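Local coordinates for protein Pbp related beta-lactamase (Pyrococcus abyssi, PDB 2QMI) that probably hydrolyses peptide bonds as a self-compartmentalizing serine peptidase of the penicillin-binding protein and beta-lactamase family, assembled as an octamer, at residues E277-E282 against K352-I357; L295-V300 against G314-K319; I321-L326 against Y340-L345. All coordinates share one frame; numbering follows the deposited sequence.

Interaction 1: residues E277-E282 against K352-I357; sequences EIFGGE and KELPFI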
ATOM      1  N   GLU A 277      29.181 -12.623  32.144  1.00 34.35           N
ATOM      2  CA  GLU A 277      29.935 -13.837  32.423  1.00 33.01           C
ATOM      3  C   GLU A 277      30.096 -14.676  31.161  1.00 32.39           C
ATOM      4  O   GLU A 277      29.108 -15.146  30.571  1.00 32.44           O
ATOM      5  CB  GLU A 277      29.219 -14.643  33.498  1.00 33.74           C
ATOM      6  CG  GLU A 277      30.145 -15.466  34.364  1.00 35.55           C
ATOM      7  CD  GLU A 277      29.559 -15.695  35.752  1.00 37.01           C
ATOM      8  OE1 GLU A 277      30.261 -16.269  36.623  1.00 36.44           O
ATOM      9  OE2 GLU A 277      28.387 -15.290  35.964  1.00 37.74           O
ATOM     10  N   ILE A 278      31.345 -14.864  30.750  1.00 30.20           N
ATOM     11  CA  ILE A 278      31.632 -15.640  29.559  1.00 29.32           C
ATOM     12  C   ILE A 278      32.517 -16.838  29.871  1.00 29.40           C
ATOM     13  O   ILE A 278      32.157 -17.974  29.569  1.00 29.76           O
ATOM     14  CB  ILE A 278      32.318 -14.769  28.486  1.00 29.18           C
ATOM     15  CG1 ILE A 278      31.425 -13.571  28.147  1.00 28.79           C
ATOM     16  CG2 ILE A 278      32.584 -15.605  27.233  1.00 27.54           C
ATOM     17  CD1 ILE A 278      32.035 -12.587  27.158  1.00 29.71           C
ATOM     18  N   PHE A 279      33.669 -16.581  30.482  1.00 29.40           N
ATOM     19  CA  PHE A 279      34.607 -17.646  30.825  1.00 29.09           C
ATOM     20  C   PHE A 279      34.536 -18.066  32.296  1.00 29.63           C
ATOM     21  O   PHE A 279      35.002 -19.145  32.659  1.00 28.79           O
ATOM     22  CB  PHE A 279      36.033 -17.205  30.478  1.00 27.57           C
ATOM     23  CG  PHE A 279      36.250 -16.967  29.006  1.00 26.49           C
ATOM     24  CD1 PHE A 279      36.524 -18.027  28.149  1.00 24.66           C
ATOM     25  CD2 PHE A 279      36.127 -15.686  28.471  1.00 25.27           C
ATOM     26  CE1 PHE A 279      36.668 -17.820  26.782  1.00 24.34           C
ATOM     27  CE2 PHE A 279      36.269 -15.463  27.102  1.00 25.14           C
ATOM     28  CZ  PHE A 279      36.540 -16.533  26.253  1.00 25.00           C
ATOM     29  N   GLY A 280      33.966 -17.224  33.152  1.00 30.80           N
ATOM     30  CA  GLY A 280      33.884 -17.610  34.552  1.00 32.51           C
ATOM     31  C   GLY A 280      33.538 -16.518  35.540  1.00 33.77           C
ATOM     32  O   GLY A 280      32.391 -16.076  35.612  1.00 35.42           O
ATOM     33  N   GLY A 281      34.519 -16.100  36.330  1.00 32.58           N
ATOM     34  CA  GLY A 281      34.281 -15.053  37.306  1.00 30.29           C
ATOM     35  C   GLY A 281      34.928 -13.741  36.902  1.00 29.72           C
ATOM     36  O   GLY A 281      35.733 -13.182  37.648  1.00 27.92           O
ATOM     37  N   GLU A 282      34.599 -13.245  35.711  1.00 28.57           N
ATOM     38  CA  GLU A 282      35.171 -11.976  35.279  1.00 27.26           C
ATOM     39  C   GLU A 282      34.630 -10.846  36.150  1.00 25.08           C
ATOM     40  O   GLU A 282      33.486 -10.889  36.593  1.00 25.57           O
ATOM     41  CB  GLU A 282      34.861 -11.696  33.799  1.00 25.92           C
ATOM     42  CG  GLU A 282      33.608 -12.336  33.268  1.00 26.49           C
ATOM     43  CD  GLU A 282      33.840 -13.755  32.761  1.00 26.04           C
ATOM     44  OE1 GLU A 282      34.696 -13.943  31.867  1.00 23.00           O
ATOM     45  OE2 GLU A 282      33.155 -14.676  33.253  1.00 25.56           O
ATOM     46  N   LYS A 352      37.224 -24.427  19.034  1.00 28.72           N
ATOM     47  CA  LYS A 352      36.718 -25.363  20.042  1.00 29.07           C
ATOM     48  C   LYS A 352      36.745 -24.838  21.477  1.00 28.51           C
ATOM     49  O   LYS A 352      35.981 -25.314  22.323  1.00 27.82           O
ATOM     50  CB  LYS A 352      37.515 -26.679  19.994  1.00 30.64           C
ATOM     51  CG  LYS A 352      37.369 -27.473  18.696  1.00 33.01           C
ATOM     52  CD  LYS A 352      38.030 -28.856  18.804  1.00 34.82           C
ATOM     53  CE  LYS A 352      37.759 -29.710  17.553  1.00 35.43           C
ATOM     54  NZ  LYS A 352      38.240 -31.122  17.702  1.00 36.30           N
ATOM     55  N   GLU A 353      37.622 -23.872  21.748  1.00 27.16           N
ATOM     56  CA  GLU A 353      37.768 -23.308  23.095  1.00 26.95           C
ATOM     57  C   GLU A 353      36.962 -22.036  23.366  1.00 26.12           C
ATOM     58  O   GLU A 353      36.740 -21.679  24.523  1.00 25.58           O
ATOM     59  CB  GLU A 353      39.252 -23.028  23.382  1.00 28.48           C
ATOM     60  CG  GLU A 353      40.162 -24.251  23.278  1.00 31.10           C
ATOM     61  CD  GLU A 353      40.435 -24.905  24.617  1.00 33.23           C
ATOM     62  OE1 GLU A 353      41.154 -24.302  25.438  1.00 34.25           O
ATOM     63  OE2 GLU A 353      39.934 -26.027  24.855  1.00 35.18           O
ATOM     64  N   LEU A 354      36.541 -21.340  22.313  1.00 24.80           N
ATOM     65  CA  LEU A 354      35.762 -20.113  22.480  1.00 23.68           C
ATOM     66  C   LEU A 354      34.283 -20.390  22.230  1.00 23.34           C
ATOM     67  O   LEU A 354      33.860 -20.579  21.092  1.00 23.43           O
ATOM     68  CB  LEU A 354      36.259 -19.031  21.521  1.00 21.90           C
ATOM     69  CG  LEU A 354      37.711 -18.574  21.695  1.00 21.30           C
ATOM     70  CD1 LEU A 354      38.049 -17.586  20.595  1.00 19.55           C
ATOM     71  CD2 LEU A 354      37.914 -17.948  23.086  1.00 20.08           C
ATOM     72  N   PRO A 355      33.475 -20.401  23.299  1.00 24.39           N
ATOM     73  CA  PRO A 355      32.034 -20.661  23.214  1.00 24.85           C
ATOM     74  C   PRO A 355      31.271 -19.892  22.140  1.00 24.91           C
ATOM     75  O   PRO A 355      30.493 -20.486  21.395  1.00 24.41           O
ATOM     76  CB  PRO A 355      31.536 -20.369  24.633  1.00 23.89           C
ATOM     77  CG  PRO A 355      32.583 -19.445  25.199  1.00 26.13           C
ATOM     78  CD  PRO A 355      33.860 -20.020  24.669  1.00 24.71           C
ATOM     79  N   PHE A 356      31.503 -18.586  22.040  1.00 24.44           N
ATOM     80  CA  PHE A 356      30.798 -17.793  21.045  1.00 24.26           C
ATOM     81  C   PHE A 356      31.092 -18.211  19.612  1.00 25.47           C
ATOM     82  O   PHE A 356      30.381 -17.806  18.690  1.00 25.96           O
ATOM     83  CB  PHE A 356      31.076 -16.286  21.215  1.00 24.07           C
ATOM     84  CG  PHE A 356      32.528 -15.936  21.470  1.00 24.41           C
ATOM     85  CD1 PHE A 356      32.979 -15.690  22.761  1.00 24.76           C
ATOM     86  CD2 PHE A 356      33.427 -15.809  20.413  1.00 24.35           C
ATOM     87  CE1 PHE A 356      34.303 -15.316  22.997  1.00 24.66           C
ATOM     88  CE2 PHE A 356      34.756 -15.435  20.639  1.00 24.23           C
ATOM     89  CZ  PHE A 356      35.191 -15.189  21.929  1.00 24.29           C
ATOM     90  N   ILE A 357      32.117 -19.033  19.414  1.00 25.66           N
ATOM     91  CA  ILE A 357      32.453 -19.472  18.062  1.00 26.22           C
ATOM     92  C   ILE A 357      31.800 -20.786  17.620  1.00 25.90           C
ATOM     93  O   ILE A 357      31.246 -20.849  16.527  1.00 25.97           O
ATOM     94  CB  ILE A 357      33.983 -19.559  17.874  1.00 27.22           C
ATOM     95  CG1 ILE A 357      34.599 -18.179  18.125  1.00 29.34           C
ATOM     96  CG2 ILE A 357      34.316 -20.010  16.458  1.00 25.04           C
ATOM     97  CD1 ILE A 357      36.094 -18.124  17.965  1.00 32.67           C
TER

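Interaction 2: residues L295-V300 against G314-K319; sequences LGEKLV and GYIPEK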
ATOM      1  N   LEU A 295      41.010 -19.445  29.149  1.00 26.70           N
ATOM      2  CA  LEU A 295      41.883 -20.471  28.588  1.00 27.15           C
ATOM      3  C   LEU A 295      43.112 -20.658  29.465  1.00 27.45           C
ATOM      4  O   LEU A 295      44.239 -20.693  28.973  1.00 27.96           O
ATOM      5  CB  LEU A 295      42.309 -20.091  27.160  1.00 25.89           C
ATOM      6  CG  LEU A 295      41.229 -20.172  26.069  1.00 27.32           C
ATOM      7  CD1 LEU A 295      40.093 -19.229  26.411  1.00 27.49           C
ATOM      8  CD2 LEU A 295      41.823 -19.816  24.704  1.00 26.56           C
ATOM      9  N   GLY A 296      42.883 -20.774  30.770  1.00 28.18           N
ATOM     10  CA  GLY A 296      43.976 -20.962  31.709  1.00 28.84           C
ATOM     11  C   GLY A 296      44.873 -19.751  31.914  1.00 29.56           C
ATOM     12  O   GLY A 296      45.973 -19.886  32.445  1.00 30.16           O
ATOM     13  N   GLU A 297      44.418 -18.572  31.492  1.00 29.94           N
ATOM     14  CA  GLU A 297      45.201 -17.348  31.652  1.00 28.63           C
ATOM     15  C   GLU A 297      44.363 -16.219  32.256  1.00 28.66           C
ATOM     16  O   GLU A 297      43.125 -16.290  32.290  1.00 28.43           O
ATOM     17  CB  GLU A 297      45.726 -16.879  30.297  1.00 29.34           C
ATOM     18  CG  GLU A 297      46.544 -17.895  29.523  1.00 30.43           C
ATOM     19  CD  GLU A 297      47.835 -18.272  30.227  1.00 30.83           C
ATOM     20  OE1 GLU A 297      48.402 -17.428  30.962  1.00 31.14           O
ATOM     21  OE2 GLU A 297      48.293 -19.416  30.028  1.00 31.66           O
ATOM     22  N   LYS A 298      45.039 -15.180  32.742  1.00 27.90           N
ATOM     23  CA  LYS A 298      44.342 -14.018  33.289  1.00 27.40           C
ATOM     24  C   LYS A 298      44.328 -12.968  32.179  1.00 26.04           C
ATOM     25  O   LYS A 298      45.381 -12.463  31.783  1.00 25.99           O
ATOM     26  CB  LYS A 298      45.066 -13.445  34.511  1.00 27.99           C
ATOM     27  CG  LYS A 298      44.265 -12.340  35.203  1.00 28.57           C
ATOM     28  CD  LYS A 298      45.106 -11.511  36.167  1.00 28.62           C
ATOM     29  CE  LYS A 298      44.244 -10.455  36.855  1.00 27.92           C
ATOM     30  NZ  LYS A 298      45.038  -9.541  37.729  1.00 27.22           N
ATOM     31  N   LEU A 299      43.138 -12.657  31.675  1.00 25.15           N
ATOM     32  CA  LEU A 299      42.981 -11.679  30.600  1.00 24.11           C
ATOM     33  C   LEU A 299      42.532 -10.303  31.100  1.00 23.19           C
ATOM     34  O   LEU A 299      41.745 -10.185  32.038  1.00 22.80           O
ATOM     35  CB  LEU A 299      41.965 -12.199  29.571  1.00 23.87           C
ATOM     36  CG  LEU A 299      41.596 -11.297  28.386  1.00 23.66           C
ATOM     37  CD1 LEU A 299      42.780 -11.153  27.453  1.00 24.20           C
ATOM     38  CD2 LEU A 299      40.411 -11.903  27.640  1.00 25.36           C
ATOM     39  N   VAL A 300      43.042  -9.258  30.460  1.00 23.89           N
ATOM     40  CA  VAL A 300      42.668  -7.898  30.826  1.00 23.05           C
ATOM     41  C   VAL A 300      42.330  -7.159  29.542  1.00 23.13           C
ATOM     42  O   VAL A 300      43.117  -7.159  28.597  1.00 22.97           O
ATOM     43  CB  VAL A 300      43.817  -7.171  31.563  1.00 22.64           C
ATOM     44  CG1 VAL A 300      43.399  -5.750  31.906  1.00 24.20           C
ATOM     45  CG2 VAL A 300      44.174  -7.927  32.840  1.00 23.81           C
ATOM     46  N   GLY A 314      43.083  -5.930  24.477  1.00 21.43           N
ATOM     47  CA  GLY A 314      43.247  -6.914  25.527  1.00 21.62           C
ATOM     48  C   GLY A 314      44.684  -7.397  25.558  1.00 22.20           C
ATOM     49  O   GLY A 314      45.388  -7.348  24.551  1.00 22.21           O
ATOM     50  N   TYR A 315      45.123  -7.857  26.719  1.00 22.44           N
ATOM     51  CA  TYR A 315      46.482  -8.349  26.870  1.00 23.28           C
ATOM     52  C   TYR A 315      46.575  -9.344  28.021  1.00 23.48           C
ATOM     53  O   TYR A 315      45.749  -9.350  28.931  1.00 23.02           O
ATOM     54  CB  TYR A 315      47.449  -7.177  27.107  1.00 23.88           C
ATOM     55  CG  TYR A 315      47.186  -6.380  28.377  1.00 24.45           C
ATOM     56  CD1 TYR A 315      46.096  -5.501  28.472  1.00 24.64           C
ATOM     57  CD2 TYR A 315      48.010  -6.523  29.490  1.00 23.26           C
ATOM     58  CE1 TYR A 315      45.838  -4.789  29.651  1.00 22.71           C
ATOM     59  CE2 TYR A 315      47.763  -5.822  30.668  1.00 23.61           C
ATOM     60  CZ  TYR A 315      46.675  -4.958  30.744  1.00 24.01           C
ATOM     61  OH  TYR A 315      46.435  -4.287  31.928  1.00 22.92           O
ATOM     62  N   ILE A 316      47.589 -10.195  27.963  1.00 24.53           N
ATOM     63  CA  ILE A 316      47.812 -11.189  28.996  1.00 25.41           C
ATOM     64  C   ILE A 316      49.256 -11.010  29.446  1.00 26.19           C
ATOM     65  O   ILE A 316      50.173 -11.581  28.861  1.00 25.29           O
ATOM     66  CB  ILE A 316      47.573 -12.613  28.442  1.00 26.08           C
ATOM     67  CG1 ILE A 316      46.125 -12.718  27.948  1.00 25.68           C
ATOM     68  CG2 ILE A 316      47.867 -13.659  29.523  1.00 23.95           C
ATOM     69  CD1 ILE A 316      45.742 -14.064  27.367  1.00 28.18           C
ATOM     70  N   PRO A 317      49.469 -10.188  30.491  1.00 27.67           N
ATOM     71  CA  PRO A 317      50.781  -9.875  31.072  1.00 28.27           C
ATOM     72  C   PRO A 317      51.642 -11.106  31.295  1.00 29.06           C
ATOM     73  O   PRO A 317      52.837 -11.092  31.001  1.00 28.81           O
ATOM     74  CB  PRO A 317      50.421  -9.186  32.383  1.00 27.54           C
ATOM     75  CG  PRO A 317      49.156  -8.508  32.057  1.00 27.85           C
ATOM     76  CD  PRO A 317      48.402  -9.575  31.301  1.00 27.36           C
ATOM     77  N   GLU A 318      51.030 -12.163  31.822  1.00 29.35           N
ATOM     78  CA  GLU A 318      51.745 -13.412  32.077  1.00 30.89           C
ATOM     79  C   GLU A 318      52.486 -13.943  30.854  1.00 29.97           C
ATOM     80  O   GLU A 318      53.636 -14.358  30.953  1.00 30.50           O
ATOM     81  CB  GLU A 318      50.774 -14.490  32.566  1.00 33.47           C
ATOM     82  CG  GLU A 318      50.447 -14.426  34.057  1.00 37.14           C
ATOM     83  CD  GLU A 318      51.597 -14.903  34.921  1.00 39.29           C
ATOM     84  OE1 GLU A 318      51.400 -15.010  36.158  1.00 40.63           O
ATOM     85  OE2 GLU A 318      52.693 -15.170  34.369  1.00 40.10           O
ATOM     86  N   LYS A 319      51.816 -13.943  29.706  1.00 29.13           N
ATOM     87  CA  LYS A 319      52.401 -14.447  28.467  1.00 27.74           C
ATOM     88  C   LYS A 319      52.936 -13.319  27.596  1.00 26.79           C
ATOM     89  O   LYS A 319      53.436 -13.555  26.499  1.00 27.07           O
ATOM     90  CB  LYS A 319      51.350 -15.241  27.683  1.00 28.16           C
ATOM     91  CG  LYS A 319      50.964 -16.576  28.316  1.00 28.94           C
ATOM     92  CD  LYS A 319      52.125 -17.578  28.253  1.00 30.70           C
ATOM     93  CE  LYS A 319      51.771 -18.908  28.922  1.00 31.30           C
ATOM     94  NZ  LYS A 319      51.520 -18.752  30.396  1.00 33.26           N
TER
HETATM   95  O   HOH W   1      48.200 -12.570  32.886  1.00 21.76           O

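Interaction 3: residues I321-L326 against Y340-L345; sequences IGVAVL and YALALL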
ATOM      1  N   ILE A 321      51.408 -11.003  25.836  1.00 23.61           N
ATOM      2  CA  ILE A 321      50.749 -10.872  24.546  1.00 24.55           C
ATOM      3  C   ILE A 321      49.590  -9.881  24.664  1.00 24.52           C
ATOM      4  O   ILE A 321      49.084  -9.629  25.758  1.00 22.14           O
ATOM      5  CB  ILE A 321      50.233 -12.252  24.049  1.00 24.57           C
ATOM      6  CG1 ILE A 321      49.512 -12.979  25.189  1.00 23.66           C
ATOM      7  CG2 ILE A 321      51.412 -13.092  23.518  1.00 24.22           C
ATOM      8  CD1 ILE A 321      48.905 -14.309  24.800  1.00 23.30           C
ATOM      9  N   GLY A 322      49.182  -9.306  23.537  1.00 24.76           N
ATOM     10  CA  GLY A 322      48.092  -8.347  23.556  1.00 23.67           C
ATOM     11  C   GLY A 322      47.544  -8.137  22.162  1.00 23.13           C
ATOM     12  O   GLY A 322      48.259  -8.335  21.184  1.00 23.02           O
ATOM     13  N   VAL A 323      46.278  -7.741  22.068  1.00 23.32           N
ATOM     14  CA  VAL A 323      45.649  -7.526  20.770  1.00 22.15           C
ATOM     15  C   VAL A 323      44.722  -6.309  20.741  1.00 22.62           C
ATOM     16  O   VAL A 323      43.974  -6.043  21.691  1.00 20.99           O
ATOM     17  CB  VAL A 323      44.822  -8.761  20.341  1.00 23.03           C
ATOM     18  CG1 VAL A 323      44.342  -8.601  18.895  1.00 22.49           C
ATOM     19  CG2 VAL A 323      45.653 -10.026  20.496  1.00 24.12           C
ATOM     20  N   ALA A 324      44.782  -5.575  19.637  1.00 20.82           N
ATOM     21  CA  ALA A 324      43.942  -4.410  19.443  1.00 20.80           C
ATOM     22  C   ALA A 324      43.193  -4.608  18.131  1.00 20.09           C
ATOM     23  O   ALA A 324      43.804  -4.921  17.105  1.00 20.42           O
ATOM     24  CB  ALA A 324      44.790  -3.149  19.380  1.00 18.80           C
ATOM     25  N   VAL A 325      41.872  -4.443  18.183  1.00 19.22           N
ATOM     26  CA  VAL A 325      41.006  -4.579  17.014  1.00 19.20           C
ATOM     27  C   VAL A 325      40.031  -3.395  16.921  1.00 20.31           C
ATOM     28  O   VAL A 325      39.317  -3.083  17.882  1.00 19.86           O
ATOM     29  CB  VAL A 325      40.175  -5.881  17.078  1.00 19.21           C
ATOM     30  CG1 VAL A 325      39.277  -6.001  15.842  1.00 16.94           C
ATOM     31  CG2 VAL A 325      41.094  -7.082  17.183  1.00 19.44           C
ATOM     32  N   LEU A 326      40.011  -2.735  15.766  1.00 19.80           N
ATOM     33  CA  LEU A 326      39.109  -1.610  15.551  1.00 20.65           C
ATOM     34  C   LEU A 326      38.181  -1.942  14.385  1.00 20.83           C
ATOM     35  O   LEU A 326      38.587  -2.605  13.434  1.00 21.31           O
ATOM     36  CB  LEU A 326      39.904  -0.328  15.272  1.00 20.12           C
ATOM     37  CG  LEU A 326      40.685   0.192  16.483  1.00 20.84           C
ATOM     38  CD1 LEU A 326      41.381   1.499  16.144  1.00 20.06           C
ATOM     39  CD2 LEU A 326      39.725   0.384  17.650  1.00 21.53           C
ATOM     40  N   TYR A 340      40.077 -14.590  19.312  1.00 20.09           N
ATOM     41  CA  TYR A 340      40.421 -15.629  18.347  1.00 19.46           C
ATOM     42  C   TYR A 340      41.944 -15.593  18.135  1.00 19.38           C
ATOM     43  O   TYR A 340      42.604 -16.631  18.088  1.00 18.45           O
ATOM     44  CB  TYR A 340      39.710 -15.357  17.014  1.00 20.75           C
ATOM     45  CG  TYR A 340      39.713 -16.512  16.032  1.00 21.84           C
ATOM     46  CD1 TYR A 340      38.635 -17.397  15.965  1.00 23.80           C
ATOM     47  CD2 TYR A 340      40.779 -16.706  15.150  1.00 23.86           C
ATOM     48  CE1 TYR A 340      38.611 -18.446  15.038  1.00 23.98           C
ATOM     49  CE2 TYR A 340      40.767 -17.753  14.218  1.00 23.99           C
ATOM     50  CZ  TYR A 340      39.676 -18.612  14.169  1.00 24.35           C
ATOM     51  OH  TYR A 340      39.631 -19.611  13.231  1.00 25.57           O
ATOM     52  N   ALA A 341      42.488 -14.388  18.000  1.00 18.44           N
ATOM     53  CA  ALA A 341      43.922 -14.214  17.803  1.00 19.86           C
ATOM     54  C   ALA A 341      44.667 -14.628  19.079  1.00 20.75           C
ATOM     55  O   ALA A 341      45.641 -15.387  19.019  1.00 22.13           O
ATOM     56  CB  ALA A 341      44.231 -12.760  17.447  1.00 18.62           C
ATOM     57  N   LEU A 342      44.209 -14.137  20.229  1.00 19.61           N
ATOM     58  CA  LEU A 342      44.838 -14.485  21.499  1.00 20.40           C
ATOM     59  C   LEU A 342      44.916 -15.998  21.673  1.00 21.09           C
ATOM     60  O   LEU A 342      45.948 -16.524  22.088  1.00 22.80           O
ATOM     61  CB  LEU A 342      44.070 -13.861  22.666  1.00 19.03           C
ATOM     62  CG  LEU A 342      44.184 -12.337  22.778  1.00 18.47           C
ATOM     63  CD1 LEU A 342      43.168 -11.808  23.766  1.00 18.88           C
ATOM     64  CD2 LEU A 342      45.593 -11.968  23.197  1.00 19.42           C
ATOM     65  N   ALA A 343      43.832 -16.695  21.348  1.00 21.61           N
ATOM     66  CA  ALA A 343      43.795 -18.151  21.458  1.00 23.11           C
ATOM     67  C   ALA A 343      44.879 -18.797  20.595  1.00 24.58           C
ATOM     68  O   ALA A 343      45.583 -19.709  21.043  1.00 26.38           O
ATOM     69  CB  ALA A 343      42.433 -18.670  21.042  1.00 23.51           C
ATOM     70  N   LEU A 344      45.006 -18.330  19.356  1.00 24.31           N
ATOM     71  CA  LEU A 344      46.012 -18.861  18.446  1.00 24.42           C
ATOM     72  C   LEU A 344      47.403 -18.688  19.040  1.00 24.65           C
ATOM     73  O   LEU A 344      48.204 -19.627  19.073  1.00 25.05           O
ATOM     74  CB  LEU A 344      45.928 -18.148  17.100  1.00 23.72           C
ATOM     75  CG  LEU A 344      44.656 -18.427  16.300  1.00 23.80           C
ATOM     76  CD1 LEU A 344      44.650 -17.567  15.041  1.00 23.50           C
ATOM     77  CD2 LEU A 344      44.588 -19.907  15.948  1.00 22.26           C
ATOM     78  N   LEU A 345      47.681 -17.478  19.514  1.00 26.32           N
ATOM     79  CA  LEU A 345      48.967 -17.155  20.130  1.00 26.69           C
ATOM     80  C   LEU A 345      49.237 -18.013  21.364  1.00 26.63           C
ATOM     81  O   LEU A 345      50.395 -18.294  21.686  1.00 27.57           O
ATOM     82  CB  LEU A 345      48.997 -15.675  20.525  1.00 26.75           C
ATOM     83  CG  LEU A 345      49.084 -14.656  19.387  1.00 27.52           C
ATOM     84  CD1 LEU A 345      48.741 -13.273  19.899  1.00 26.85           C
ATOM     85  CD2 LEU A 345      50.486 -14.680  18.803  1.00 28.07           C
TER

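Interaction 1: residues E277-E282 against K352-I357
F279 has CG anti to its own carbonyl carbon (chi1 -63°), and its ring meets L354, P355 and F356; F356, by contrast, holds CG between the backbone N and the carbonyl carbon (chi1 44°), and its CE1 lies 4.1 Å from F279 CZ. The leading atom of F279 is CZ, which lies 3.7 Å from L354 CD2, a methyl that comes in at the ring edge. On the same ring, CE1 is 4.1 Å from P355 CD, the two side chains crossing at about a right angle. I278 adds its CG2 methyl, 4.3 Å from P355 CG and near the plane of the F356 ring at its edge. This same methyl also sits over one face of the F279 ring, toward its rim. The contact joins a loop of the beta-lactamase-type domain to the start of helix 355-364, where L354 is the N-cap residue. The loop is folded round the E282 carboxylate: F279 N donates to OE1 at 3.2 Å, and G280 N to OE2 at 2.7 Å, both from the syn side. Around it, F279 meets F294 edge-to-face and F356 stacks with Y336. I278 O accepts a hydrogen bond from R422 of a second subunit.

Interaction 2: residues L295-V300 against G314-K319
The Y315 ring carries V300 over one face: V300 CB stands 4.0 Å from the ring centroid, 27° off the normal and offset toward the rim, a CH-pi contact. The two side chains lie side by side and point the same way, with V300 CG1 3.5 Å from Y315 CE1. Their backbones form an antiparallel hydrogen-bonded pair, V300 N giving to Y315 O at 3.1 Å and Y315 N to V300 O at 2.8 Å. L299 has CG anti to its backbone N (chi1 177°); with chi2 at 69°, CD1 lies 3.7 Å from I316 CG1. Farther along, direct pairing of the strands gives way to a water that donates to K298 O and accepts from E318 N. E297, bent at chi2, crosses K319 at about a right angle; K319 NZ forms a salt bridge with the E297 carboxylate, its N-H bonds to OE1 and OE2 both weak, with OE2 3.3 Å away, while E297 CB packs 3.9 Å from I316 CG2. The contact lies at the open end of the beta hairpin of strands 297-305 and 310-316, within the antiparallel sheet of the beta-lactamase-type domain. Y315 packs against helix 241-252 and its OH bonds to E268, whose backbone O takes K298 NZ; L299 instead touches M339 and L342 of helix 334-345, and its backbone bonds to Y291 of strand 289-291.

Interaction 3: residues I321-L326 against Y340-L345
V323 and L342 make the tightest apolar contact, their side chains sliding past each other in opposite directions. V323 CG2 is 3.3 Å from L342 CD2, closer than usual for two methyl carbons. V323 CG2 and L342 CG are each anti to their own carbonyl carbon (L342 chi1 -70°) and lie 3.6 Å apart. The same V323 methyl reaches A341 CB, 4.3 Å away. Looser apolar packing follows at the I321 end, where I321 CD1 lies 4.4 Å from L342 CD2 and 4.5 Å from L345 CB. G322 joins through its backbone, its CA 4.4 Å from L342 CD2. Backbone polar groups bond elsewhere: L345 N donates to A341 O within the helix, while the strand bonds to strand 21-28 through G322 and A324 and to strand 310-316 through V323 and V325. On the far face of the strand, A324 and L326 pack on helix 241-252. The helix and strand axes come within 8.6 Å and run nearly antiparallel, at 156°. A helix late in the domain, laid against its central antiparallel sheet with other helices on the opposite face, is characteristic of the serine beta-lactamase and penicillin-binding protein fold.

In the fold
Along the chain, interaction 2 closes before interaction 3 opens, and both fall between the two segments of interaction 1. The centres of interactions 2 and 3 lie about 10 Å apart; that of interaction 1 is about 14 Å from the former and 15 Å from the latter. Interactions 2 and 3 share one sheet, in which strands 310-316 and 321-327 are neighbours, probably hydrogen-bonded from I316 N to I321 O. Interaction 1 joins this core through L295, packed on F279 and L354, and through Y340, which touches L354 and I357. Segment 352-357 leads through helix 355-364 toward the C-terminal beta-barrel, which probably serves octamer assembly, so interaction 1 ties the beta-lactamase-type domain to that connection.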